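Local coordinates for protein RE68959p (Drosophila melanogaster, PDB 6XWU) that is the fly centromere protein CENP-C, whose C-terminal cupin-type domain probably helps to maintain centromeres through the CENP-A chaperone CAL1, at residues Phe1363-Leu1368 and Tyr1394-Ala1399. Residues are numbered along the deposited sequence; the frame is centred on the assembly and turned at random.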
loop_
_atom_site.group_PDB
_atom_site.type_symbol
_atom_site.label_atom_id
_atom_site.label_comp_id
_atom_site.label_asym_id
_atom_site.label_seq_id
_atom_site.Cartn_x
_atom_site.Cartn_y
_atom_site.Cartn_z
ATOM N N PHE A 1363 -15.562 -0.668 -1.252
ATOM C CA PHE A 1363 -15.699 -1.494 -2.451
ATOM C C PHE A 1363 -16.435 -2.786 -2.142
ATOM O O PHE A 1363 -16.217 -3.390 -1.097
ATOM C CB PHE A 1363 -14.340 -1.884 -3.030
ATOM C CG PHE A 1363 -13.605 -0.755 -3.643
ATOM C CD1 PHE A 1363 -13.830 -0.411 -4.969
ATOM C CD2 PHE A 1363 -12.679 -0.028 -2.887
ATOM C CE1 PHE A 1363 -13.131 0.639 -5.552
ATOM C CE2 PHE A 1363 -11.984 1.024 -3.450
ATOM C CZ PHE A 1363 -12.207 1.363 -4.785
ATOM N N ASN A 1364 -17.264 -3.231 -3.082
ATOM C CA ASN A 1364 -17.812 -4.580 -3.060
ATOM C C ASN A 1364 -17.017 -5.399 -4.069
ATOM O O ASN A 1364 -16.822 -4.958 -5.207
ATOM C CB ASN A 1364 -19.299 -4.588 -3.419
ATOM C CG ASN A 1364 -20.124 -3.687 -2.512
ATOM O OD1 ASN A 1364 -19.870 -3.596 -1.309
ATOM N ND2 ASN A 1364 -21.115 -3.013 -3.090
ATOM N N VAL A 1365 -16.500 -6.547 -3.638
ATOM C CA VAL A 1365 -15.698 -7.411 -4.503
ATOM C C VAL A 1365 -16.368 -8.774 -4.566
ATOM O O VAL A 1365 -16.707 -9.353 -3.528
ATOM C CB VAL A 1365 -14.246 -7.553 -4.009
ATOM C CG1 VAL A 1365 -13.422 -8.368 -5.018
ATOM C CG2 VAL A 1365 -13.584 -6.176 -3.793
ATOM N N GLU A 1366 -16.550 -9.284 -5.776
ATOM C CA GLU A 1366 -17.125 -10.601 -6.010
ATOM C C GLU A 1366 -16.037 -11.505 -6.576
ATOM O O GLU A 1366 -15.355 -11.121 -7.529
ATOM C CB GLU A 1366 -18.312 -10.473 -6.963
ATOM C CG GLU A 1366 -18.699 -11.714 -7.730
ATOM C CD GLU A 1366 -19.611 -11.383 -8.905
ATOM O OE1 GLU A 1366 -20.660 -10.743 -8.680
ATOM O OE2 GLU A 1366 -19.281 -11.765 -10.048
ATOM N N THR A 1367 -15.847 -12.687 -5.976
ATOM C CA THR A 1367 -14.784 -13.595 -6.401
ATOM C C THR A 1367 -15.334 -14.992 -6.652
ATOM O O THR A 1367 -16.284 -15.436 -6.000
ATOM C CB THR A 1367 -13.642 -13.709 -5.357
ATOM O OG1 THR A 1367 -14.172 -14.167 -4.113
ATOM C CG2 THR A 1367 -12.946 -12.365 -5.133
ATOM N N LEU A 1368 -14.700 -15.693 -7.587
ATOM C CA LEU A 1368 -15.001 -17.095 -7.859
ATOM C C LEU A 1368 -13.669 -17.811 -8.032
ATOM O O LEU A 1368 -13.004 -17.630 -9.051
ATOM C CB LEU A 1368 -15.878 -17.233 -9.106
ATOM C CG LEU A 1368 -16.284 -18.638 -9.571
ATOM C CD1 LEU A 1368 -17.020 -19.356 -8.454
ATOM C CD2 LEU A 1368 -17.135 -18.577 -10.834
ATOM N N TYR A 1394 -12.703 -12.211 -10.738
ATOM C CA TYR A 1394 -13.143 -11.239 -9.744
ATOM C C TYR A 1394 -13.692 -9.989 -10.416
ATOM O O TYR A 1394 -13.207 -9.575 -11.473
ATOM C CB TYR A 1394 -11.993 -10.880 -8.794
ATOM C CG TYR A 1394 -10.884 -10.069 -9.442
ATOM C CD1 TYR A 1394 -9.948 -10.674 -10.274
ATOM C CD2 TYR A 1394 -10.762 -8.699 -9.205
ATOM C CE1 TYR A 1394 -8.936 -9.945 -10.868
ATOM C CE2 TYR A 1394 -9.750 -7.955 -9.799
ATOM C CZ TYR A 1394 -8.843 -8.589 -10.635
ATOM O OH TYR A 1394 -7.835 -7.869 -11.232
ATOM N N SER A 1395 -14.703 -9.392 -9.778
ATOM C CA SER A 1395 -15.315 -8.141 -10.205
ATOM C C SER A 1395 -15.275 -7.164 -9.036
ATOM O O SER A 1395 -15.314 -7.578 -7.875
ATOM C CB SER A 1395 -16.773 -8.354 -10.659
ATOM O OG SER A 1395 -16.832 -9.002 -11.918
ATOM N N ILE A 1396 -15.213 -5.865 -9.339
ATOM C CA ILE A 1396 -15.119 -4.831 -8.309
ATOM C C ILE A 1396 -16.141 -3.746 -8.601
ATOM O O ILE A 1396 -16.275 -3.299 -9.747
ATOM C CB ILE A 1396 -13.714 -4.200 -8.250
ATOM C CG1 ILE A 1396 -12.627 -5.259 -8.050
ATOM C CG2 ILE A 1396 -13.667 -3.139 -7.155
ATOM C CD1 ILE A 1396 -11.238 -4.718 -8.303
ATOM N N GLN A 1397 -16.844 -3.297 -7.562
ATOM C CA GLN A 1397 -17.742 -2.163 -7.708
ATOM C C GLN A 1397 -17.511 -1.179 -6.572
ATOM O O GLN A 1397 -17.419 -1.580 -5.409
ATOM C CB GLN A 1397 -19.213 -2.594 -7.731
ATOM C CG GLN A 1397 -20.156 -1.403 -7.799
ATOM C CD GLN A 1397 -21.548 -1.768 -8.271
ATOM O OE1 GLN A 1397 -22.217 -0.968 -8.925
ATOM N NE2 GLN A 1397 -21.997 -2.972 -7.935
ATOM N N ASN A 1398 -17.393 0.101 -6.921
ATOM C CA ASN A 1398 -17.371 1.156 -5.918
ATOM C C ASN A 1398 -18.696 1.127 -5.161
ATOM O O ASN A 1398 -19.766 1.203 -5.774
ATOM C CB ASN A 1398 -17.147 2.500 -6.608
ATOM C CG ASN A 1398 -16.924 3.628 -5.634
ATOM O OD1 ASN A 1398 -17.010 3.444 -4.424
ATOM N ND2 ASN A 1398 -16.629 4.809 -6.161
ATOM N N ALA A 1399 -18.642 0.967 -3.835
ATOM C CA ALA A 1399 -19.880 0.807 -3.076
ATOM C C ALA A 1399 -20.544 2.121 -2.685
ATOM O O ALA A 1399 -21.672 2.088 -2.181
ATOM C CB ALA A 1399 -19.637 -0.013 -1.806
#
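Two central antiparallel strands of a four-stranded sheet in the cupin-type beta sandwich of CENP-C, Phe1363-Leu1368 and Tyr1394-Asn1398, pair with axes 4.7 Å apart. Asn1364 faces Gln1397, and Glu1366 faces Ser1395, as hydrogen-bonded pairs. Each exchanges two backbone bonds: Asn1364 N to Gln1397 O (2.9 Å) and Gln1397 N to Asn1364 O, then Glu1366 N to Ser1395 O and Ser1395 N to Glu1366 O. Between them, Val1365 and Ile1396 form a non-hydrogen-bonded pair, where Val1365 CA leans on Ser1395 O in a CA-H...O contact (3.4 Å).

On the buried face, the Phe1363 ring meets Ile1396 through one corner, CD1 lying 3.5 Å from the branch methyl CG2. With CG1 beside the backbone N (chi1 -55°), CG2 stands anti to that N and faces Phe1363, while the extended chi2 (167°) carries CD1 of Ile1396 to the edge of the Tyr1394 ring, in its plane. On the other face, the Asn1364 amide lies beside the Ala1399 methyl, with ND2 3.6 Å from CB. Cut back to an alanine, Asn1364 would probably leave the Ala1399 methyl without its amide neighbour and a gap beside the chain just beyond Asn1398.

Strand 1376-1381 flanks Phe1363-Leu1368, and strand 1343-1348 flanks Tyr1394-Asn1398, where Arg1344 bonds the Tyr1394 hydroxyl. Leu1356 and Leu1406 of the facing sheet pack against Ile1396, while Phe1338 meets Phe1363 edge-to-face.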